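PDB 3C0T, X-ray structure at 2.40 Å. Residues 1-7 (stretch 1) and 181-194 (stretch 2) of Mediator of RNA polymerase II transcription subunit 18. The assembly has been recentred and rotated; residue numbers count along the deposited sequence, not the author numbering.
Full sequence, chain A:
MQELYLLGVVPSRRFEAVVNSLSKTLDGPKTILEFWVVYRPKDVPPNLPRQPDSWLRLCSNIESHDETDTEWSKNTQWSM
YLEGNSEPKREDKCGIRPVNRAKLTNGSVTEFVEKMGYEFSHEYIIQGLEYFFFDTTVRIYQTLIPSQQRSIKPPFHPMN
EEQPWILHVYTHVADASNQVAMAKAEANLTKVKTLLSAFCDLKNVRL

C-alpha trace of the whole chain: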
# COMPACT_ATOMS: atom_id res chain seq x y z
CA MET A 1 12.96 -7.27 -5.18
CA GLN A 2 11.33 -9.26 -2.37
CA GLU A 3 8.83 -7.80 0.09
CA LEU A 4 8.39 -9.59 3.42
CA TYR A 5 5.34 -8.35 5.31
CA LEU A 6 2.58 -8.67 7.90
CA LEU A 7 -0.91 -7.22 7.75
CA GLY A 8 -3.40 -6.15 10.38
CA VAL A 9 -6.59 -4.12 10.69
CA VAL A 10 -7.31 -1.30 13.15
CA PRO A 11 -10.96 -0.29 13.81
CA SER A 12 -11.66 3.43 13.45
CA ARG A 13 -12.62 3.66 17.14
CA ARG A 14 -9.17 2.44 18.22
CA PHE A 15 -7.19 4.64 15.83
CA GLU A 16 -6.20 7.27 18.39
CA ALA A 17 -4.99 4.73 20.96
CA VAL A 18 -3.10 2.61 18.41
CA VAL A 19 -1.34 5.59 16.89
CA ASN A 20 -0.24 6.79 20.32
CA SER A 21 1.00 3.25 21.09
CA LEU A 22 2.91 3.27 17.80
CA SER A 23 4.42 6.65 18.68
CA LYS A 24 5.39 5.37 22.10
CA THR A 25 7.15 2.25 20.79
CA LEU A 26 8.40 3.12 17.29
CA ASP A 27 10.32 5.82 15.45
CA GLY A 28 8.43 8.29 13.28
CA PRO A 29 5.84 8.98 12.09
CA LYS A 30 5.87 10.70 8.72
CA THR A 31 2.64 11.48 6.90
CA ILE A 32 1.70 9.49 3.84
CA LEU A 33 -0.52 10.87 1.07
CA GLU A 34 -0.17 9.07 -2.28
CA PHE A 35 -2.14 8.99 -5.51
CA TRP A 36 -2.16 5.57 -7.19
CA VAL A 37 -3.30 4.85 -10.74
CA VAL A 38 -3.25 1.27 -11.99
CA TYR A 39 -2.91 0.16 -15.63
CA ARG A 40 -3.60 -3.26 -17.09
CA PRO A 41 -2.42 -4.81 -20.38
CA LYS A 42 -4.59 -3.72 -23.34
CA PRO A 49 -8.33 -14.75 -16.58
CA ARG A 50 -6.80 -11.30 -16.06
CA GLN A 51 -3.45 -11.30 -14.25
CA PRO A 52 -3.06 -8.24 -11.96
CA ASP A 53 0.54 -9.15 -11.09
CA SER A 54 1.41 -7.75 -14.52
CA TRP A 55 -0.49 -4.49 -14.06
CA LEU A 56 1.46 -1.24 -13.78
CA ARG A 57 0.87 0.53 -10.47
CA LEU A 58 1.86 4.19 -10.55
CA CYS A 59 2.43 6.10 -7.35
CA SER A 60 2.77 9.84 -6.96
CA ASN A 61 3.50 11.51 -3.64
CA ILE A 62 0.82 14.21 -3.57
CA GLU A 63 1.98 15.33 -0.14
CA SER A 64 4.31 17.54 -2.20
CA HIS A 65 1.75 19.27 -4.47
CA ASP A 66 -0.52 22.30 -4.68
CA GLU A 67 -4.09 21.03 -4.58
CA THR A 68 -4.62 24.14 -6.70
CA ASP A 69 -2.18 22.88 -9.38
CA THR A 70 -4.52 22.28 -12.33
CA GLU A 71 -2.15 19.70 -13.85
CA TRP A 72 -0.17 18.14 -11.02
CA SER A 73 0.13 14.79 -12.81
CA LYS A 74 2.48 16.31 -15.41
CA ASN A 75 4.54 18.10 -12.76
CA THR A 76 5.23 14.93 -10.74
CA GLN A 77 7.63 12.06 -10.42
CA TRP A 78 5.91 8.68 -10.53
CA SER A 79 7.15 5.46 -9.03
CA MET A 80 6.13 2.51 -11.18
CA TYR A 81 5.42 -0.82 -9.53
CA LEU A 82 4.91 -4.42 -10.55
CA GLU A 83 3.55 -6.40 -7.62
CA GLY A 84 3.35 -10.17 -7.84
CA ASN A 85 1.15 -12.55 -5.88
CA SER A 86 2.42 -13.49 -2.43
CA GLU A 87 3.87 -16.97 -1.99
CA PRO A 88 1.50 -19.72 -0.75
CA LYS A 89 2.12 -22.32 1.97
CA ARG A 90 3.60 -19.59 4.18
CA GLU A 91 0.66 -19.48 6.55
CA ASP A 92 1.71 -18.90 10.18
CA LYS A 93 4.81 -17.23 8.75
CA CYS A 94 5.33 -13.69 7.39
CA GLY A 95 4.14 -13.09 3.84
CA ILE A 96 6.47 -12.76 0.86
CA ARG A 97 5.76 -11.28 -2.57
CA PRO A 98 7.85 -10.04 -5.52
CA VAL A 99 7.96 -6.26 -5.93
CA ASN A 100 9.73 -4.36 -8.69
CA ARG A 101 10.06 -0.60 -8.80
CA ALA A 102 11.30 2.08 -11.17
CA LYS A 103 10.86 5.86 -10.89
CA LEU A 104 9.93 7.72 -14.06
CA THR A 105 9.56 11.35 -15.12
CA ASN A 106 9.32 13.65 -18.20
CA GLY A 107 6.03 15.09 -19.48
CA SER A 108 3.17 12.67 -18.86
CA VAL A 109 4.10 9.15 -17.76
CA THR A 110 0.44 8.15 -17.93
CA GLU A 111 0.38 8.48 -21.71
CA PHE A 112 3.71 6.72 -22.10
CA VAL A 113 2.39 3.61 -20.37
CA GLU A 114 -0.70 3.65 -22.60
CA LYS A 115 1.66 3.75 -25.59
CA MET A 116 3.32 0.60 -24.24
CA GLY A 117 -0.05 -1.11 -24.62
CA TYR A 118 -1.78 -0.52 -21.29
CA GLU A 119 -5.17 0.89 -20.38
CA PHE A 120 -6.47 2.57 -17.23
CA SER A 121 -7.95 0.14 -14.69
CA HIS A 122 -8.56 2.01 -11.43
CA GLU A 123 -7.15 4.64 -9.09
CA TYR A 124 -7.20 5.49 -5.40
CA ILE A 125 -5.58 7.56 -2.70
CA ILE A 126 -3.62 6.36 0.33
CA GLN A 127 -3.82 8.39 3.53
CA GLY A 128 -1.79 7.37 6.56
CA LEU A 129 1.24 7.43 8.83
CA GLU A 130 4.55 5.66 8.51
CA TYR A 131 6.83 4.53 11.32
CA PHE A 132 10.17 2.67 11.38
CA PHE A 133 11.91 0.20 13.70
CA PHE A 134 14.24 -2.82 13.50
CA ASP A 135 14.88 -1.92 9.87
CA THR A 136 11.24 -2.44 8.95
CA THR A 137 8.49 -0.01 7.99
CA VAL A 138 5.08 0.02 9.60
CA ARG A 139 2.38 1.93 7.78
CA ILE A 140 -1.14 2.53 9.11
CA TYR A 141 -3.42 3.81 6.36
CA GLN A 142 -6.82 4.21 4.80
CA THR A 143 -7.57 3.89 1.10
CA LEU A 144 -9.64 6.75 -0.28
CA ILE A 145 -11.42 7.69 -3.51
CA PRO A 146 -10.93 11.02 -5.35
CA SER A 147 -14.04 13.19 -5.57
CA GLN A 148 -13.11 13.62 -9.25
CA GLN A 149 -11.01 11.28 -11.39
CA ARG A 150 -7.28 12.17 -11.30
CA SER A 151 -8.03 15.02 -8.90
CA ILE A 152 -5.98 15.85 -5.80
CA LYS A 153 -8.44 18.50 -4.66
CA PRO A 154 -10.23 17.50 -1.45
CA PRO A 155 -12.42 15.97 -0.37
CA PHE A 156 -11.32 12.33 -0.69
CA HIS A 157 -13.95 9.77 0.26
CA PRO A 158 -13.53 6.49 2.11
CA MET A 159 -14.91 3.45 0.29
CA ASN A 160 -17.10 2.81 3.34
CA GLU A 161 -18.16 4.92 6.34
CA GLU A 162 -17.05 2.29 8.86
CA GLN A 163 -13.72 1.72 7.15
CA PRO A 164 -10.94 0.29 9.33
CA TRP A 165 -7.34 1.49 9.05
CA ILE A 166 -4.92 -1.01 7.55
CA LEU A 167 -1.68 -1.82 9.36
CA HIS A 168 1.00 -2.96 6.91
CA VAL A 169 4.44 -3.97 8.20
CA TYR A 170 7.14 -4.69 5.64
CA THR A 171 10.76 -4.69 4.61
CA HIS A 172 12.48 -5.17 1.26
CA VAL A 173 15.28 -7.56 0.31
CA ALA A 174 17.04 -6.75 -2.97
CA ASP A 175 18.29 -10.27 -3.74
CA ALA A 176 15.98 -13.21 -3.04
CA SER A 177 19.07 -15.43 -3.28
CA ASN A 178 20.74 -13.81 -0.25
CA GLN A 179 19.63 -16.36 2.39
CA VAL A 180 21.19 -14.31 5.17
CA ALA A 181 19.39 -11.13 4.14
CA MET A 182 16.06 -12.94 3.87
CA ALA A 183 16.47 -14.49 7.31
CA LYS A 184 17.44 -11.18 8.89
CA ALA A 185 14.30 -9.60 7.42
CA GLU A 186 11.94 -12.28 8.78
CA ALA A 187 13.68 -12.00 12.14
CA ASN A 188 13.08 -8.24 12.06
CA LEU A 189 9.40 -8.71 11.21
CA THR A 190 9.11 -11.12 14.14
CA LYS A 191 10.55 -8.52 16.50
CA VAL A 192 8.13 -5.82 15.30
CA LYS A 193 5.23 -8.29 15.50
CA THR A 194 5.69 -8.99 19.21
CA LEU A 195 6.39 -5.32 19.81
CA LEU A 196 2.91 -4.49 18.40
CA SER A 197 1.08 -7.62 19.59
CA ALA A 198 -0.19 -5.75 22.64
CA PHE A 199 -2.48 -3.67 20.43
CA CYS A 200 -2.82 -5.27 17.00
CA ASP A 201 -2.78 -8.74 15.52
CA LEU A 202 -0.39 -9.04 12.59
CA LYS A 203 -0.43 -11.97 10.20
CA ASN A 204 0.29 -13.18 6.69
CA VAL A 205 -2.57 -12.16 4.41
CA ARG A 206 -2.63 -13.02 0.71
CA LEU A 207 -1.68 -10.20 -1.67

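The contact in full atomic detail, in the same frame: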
# COMPACT_ATOMS: atom_id res chain seq x y z
N MET A 1 12.93 -7.69 -6.60
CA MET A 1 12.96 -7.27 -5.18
C MET A 1 11.90 -8.07 -4.42
O MET A 1 10.82 -8.35 -4.94
CB MET A 1 12.69 -5.77 -5.07
CG MET A 1 12.74 -5.19 -3.67
SD MET A 1 12.79 -3.37 -3.67
CE MET A 1 11.13 -2.97 -4.23
N GLN A 2 12.23 -8.45 -3.19
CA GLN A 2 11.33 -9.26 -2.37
C GLN A 2 10.78 -8.47 -1.19
O GLN A 2 11.53 -7.84 -0.45
CB GLN A 2 12.09 -10.49 -1.86
CG GLN A 2 11.34 -11.81 -1.93
CD GLN A 2 11.05 -12.24 -3.35
OE1 GLN A 2 11.93 -12.21 -4.20
NE2 GLN A 2 9.82 -12.67 -3.61
N GLU A 3 9.46 -8.49 -1.03
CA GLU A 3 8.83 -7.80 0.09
C GLU A 3 8.32 -8.80 1.12
O GLU A 3 7.48 -9.64 0.81
CB GLU A 3 7.66 -6.92 -0.38
CG GLU A 3 6.94 -6.22 0.78
CD GLU A 3 5.82 -5.28 0.33
OE1 GLU A 3 6.11 -4.32 -0.42
OE2 GLU A 3 4.66 -5.51 0.71
N LEU A 4 8.85 -8.72 2.34
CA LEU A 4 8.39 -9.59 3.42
C LEU A 4 7.45 -8.69 4.23
O LEU A 4 7.78 -7.53 4.51
CB LEU A 4 9.57 -10.08 4.27
CG LEU A 4 10.58 -10.96 3.52
CD1 LEU A 4 11.51 -10.07 2.67
CD2 LEU A 4 11.41 -11.78 4.51
N TYR A 5 6.28 -9.20 4.62
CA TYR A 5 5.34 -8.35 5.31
C TYR A 5 4.37 -9.04 6.25
O TYR A 5 4.28 -10.26 6.29
CB TYR A 5 4.52 -7.60 4.26
CG TYR A 5 3.64 -8.54 3.47
CD1 TYR A 5 2.34 -8.84 3.90
CD2 TYR A 5 4.14 -9.21 2.35
CE1 TYR A 5 1.56 -9.77 3.23
CE2 TYR A 5 3.36 -10.15 1.66
CZ TYR A 5 2.07 -10.43 2.11
OH TYR A 5 1.31 -11.38 1.47
N LEU A 6 3.61 -8.22 6.98
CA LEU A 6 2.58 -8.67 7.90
C LEU A 6 1.47 -7.65 7.77
O LEU A 6 1.73 -6.47 7.56
CB LEU A 6 3.10 -8.70 9.34
CG LEU A 6 4.11 -9.80 9.65
CD1 LEU A 6 4.60 -9.65 11.09
CD2 LEU A 6 3.45 -11.16 9.45
N LEU A 7 0.23 -8.11 7.87
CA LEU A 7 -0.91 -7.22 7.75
C LEU A 7 -1.84 -7.33 8.95
O LEU A 7 -1.96 -8.38 9.58
CB LEU A 7 -1.69 -7.54 6.47
CG LEU A 7 -1.17 -6.96 5.15
CD1 LEU A 7 -1.97 -7.54 4.01
CD2 LEU A 7 -1.28 -5.45 5.15
N ALA A 181 20.17 -12.35 4.16
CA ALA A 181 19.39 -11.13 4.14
C ALA A 181 17.91 -11.45 4.36
O ALA A 181 17.21 -10.74 5.08
CB ALA A 181 19.57 -10.41 2.82
N MET A 182 17.44 -12.52 3.74
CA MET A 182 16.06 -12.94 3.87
C MET A 182 15.74 -13.35 5.30
O MET A 182 14.66 -13.05 5.81
CB MET A 182 15.77 -14.13 2.95
CG MET A 182 15.80 -13.79 1.48
SD MET A 182 14.53 -12.59 1.01
CE MET A 182 13.13 -13.67 0.74
N ALA A 183 16.68 -14.03 5.94
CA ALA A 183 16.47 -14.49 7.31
C ALA A 183 16.50 -13.34 8.30
O ALA A 183 15.80 -13.36 9.31
CB ALA A 183 17.52 -15.53 7.67
N LYS A 184 17.32 -12.34 8.02
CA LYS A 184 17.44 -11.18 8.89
C LYS A 184 16.16 -10.34 8.78
O LYS A 184 15.75 -9.68 9.74
CB LYS A 184 18.66 -10.35 8.47
CG LYS A 184 18.91 -9.09 9.31
CD LYS A 184 19.25 -9.42 10.76
CE LYS A 184 20.55 -10.23 10.88
NZ LYS A 184 20.88 -10.63 12.30
N ALA A 185 15.52 -10.37 7.62
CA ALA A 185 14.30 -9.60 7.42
C ALA A 185 13.14 -10.26 8.16
O ALA A 185 12.35 -9.57 8.81
CB ALA A 185 13.99 -9.47 5.94
N GLU A 186 13.02 -11.59 8.08
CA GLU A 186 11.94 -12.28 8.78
C GLU A 186 12.12 -12.11 10.28
O GLU A 186 11.14 -11.95 11.02
CB GLU A 186 11.91 -13.77 8.44
CG GLU A 186 11.86 -14.07 6.97
CD GLU A 186 11.46 -15.51 6.69
OE1 GLU A 186 11.92 -16.06 5.66
OE2 GLU A 186 10.67 -16.08 7.49
N ALA A 187 13.37 -12.16 10.73
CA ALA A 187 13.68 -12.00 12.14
C ALA A 187 13.25 -10.60 12.57
O ALA A 187 12.72 -10.41 13.67
CB ALA A 187 15.17 -12.20 12.38
N ASN A 188 13.48 -9.61 11.72
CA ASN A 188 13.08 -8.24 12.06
C ASN A 188 11.56 -8.10 12.12
O ASN A 188 11.03 -7.42 13.00
CB ASN A 188 13.66 -7.24 11.06
CG ASN A 188 15.13 -6.94 11.33
OD1 ASN A 188 15.56 -6.89 12.49
ND2 ASN A 188 15.89 -6.71 10.27
N LEU A 189 10.86 -8.76 11.21
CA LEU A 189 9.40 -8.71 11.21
C LEU A 189 8.89 -9.34 12.50
O LEU A 189 7.96 -8.82 13.13
CB LEU A 189 8.82 -9.46 10.00
CG LEU A 189 8.88 -8.69 8.67
CD1 LEU A 189 8.24 -9.51 7.58
CD2 LEU A 189 8.16 -7.36 8.82
N THR A 190 9.52 -10.44 12.91
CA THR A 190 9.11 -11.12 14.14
C THR A 190 9.25 -10.21 15.36
O THR A 190 8.41 -10.22 16.25
CB THR A 190 9.92 -12.42 14.35
OG1 THR A 190 9.45 -13.41 13.43
CG2 THR A 190 9.75 -12.94 15.76
N LYS A 191 10.32 -9.43 15.40
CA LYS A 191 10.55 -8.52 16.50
C LYS A 191 9.45 -7.44 16.54
O LYS A 191 8.90 -7.15 17.60
CB LYS A 191 11.92 -7.83 16.36
CG LYS A 191 13.13 -8.77 16.31
CD LYS A 191 14.40 -7.94 16.31
CE LYS A 191 15.67 -8.78 16.26
NZ LYS A 191 16.02 -9.25 14.90
N VAL A 192 9.15 -6.86 15.38
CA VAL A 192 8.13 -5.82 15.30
C VAL A 192 6.76 -6.41 15.65
O VAL A 192 5.96 -5.77 16.32
CB VAL A 192 8.08 -5.21 13.87
CG1 VAL A 192 7.01 -4.13 13.79
CG2 VAL A 192 9.44 -4.62 13.54
N LYS A 193 6.50 -7.63 15.22
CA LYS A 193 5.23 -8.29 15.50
C LYS A 193 4.96 -8.38 17.00
O LYS A 193 3.88 -8.00 17.46
CB LYS A 193 5.22 -9.70 14.91
CG LYS A 193 3.90 -10.46 15.05
CD LYS A 193 4.08 -11.91 14.64
CE LYS A 193 2.77 -12.56 14.20
NZ LYS A 193 1.73 -12.56 15.27
N THR A 194 5.92 -8.88 17.78
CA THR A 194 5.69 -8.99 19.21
C THR A 194 5.67 -7.61 19.85
O THR A 194 4.99 -7.38 20.85
CB THR A 194 6.74 -9.91 19.94
OG1 THR A 194 7.58 -9.12 20.79
CG2 THR A 194 7.57 -10.65 18.94

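What does the helix offer where it first meets the strand? The two run nearly parallel, their axes 17° apart and 8.7 Å at closest approach, with no hydrogen bond between them, so apolar packing does the work. M182 leaves the helix sideways, but its m, m, m side chain brings its end back: CE lies 3.7 Å from Q2 CG, and SD lies 4.3 Å from L4 CD1. A flexible thioether suits this partly exposed margin, where it meets the aliphatic part of a polar glutamine.

How does L4 settle so close to the helix? A185 points toward the strand with a mere methyl, and L4 CD2 sits 3.7 Å from A185 CB. The same CD2 lies 3.4 Å from E186 CG, touching the glutamate's aliphatic stem, while its carboxylate oxygen OE2 is hydrogen-bonded elsewhere in the structure.

Which residue links the two leucines, L4 and L6, that the strand turns toward the helix? L189, buried and pointing toward the strand, places CD1 3.6 Å from L4 CB and 3.6 Å from the backbone Y5 N. Its CB is 4.4 Å from L6 CD1. Strand alternation turns L4 and L6 to the helix and Y5 away.

Where does the contact end? K193 CB lies 3.9 Å from L6 CD1, so the lysine contributes aliphatic cover at the edge. In all, 407 Å² is buried.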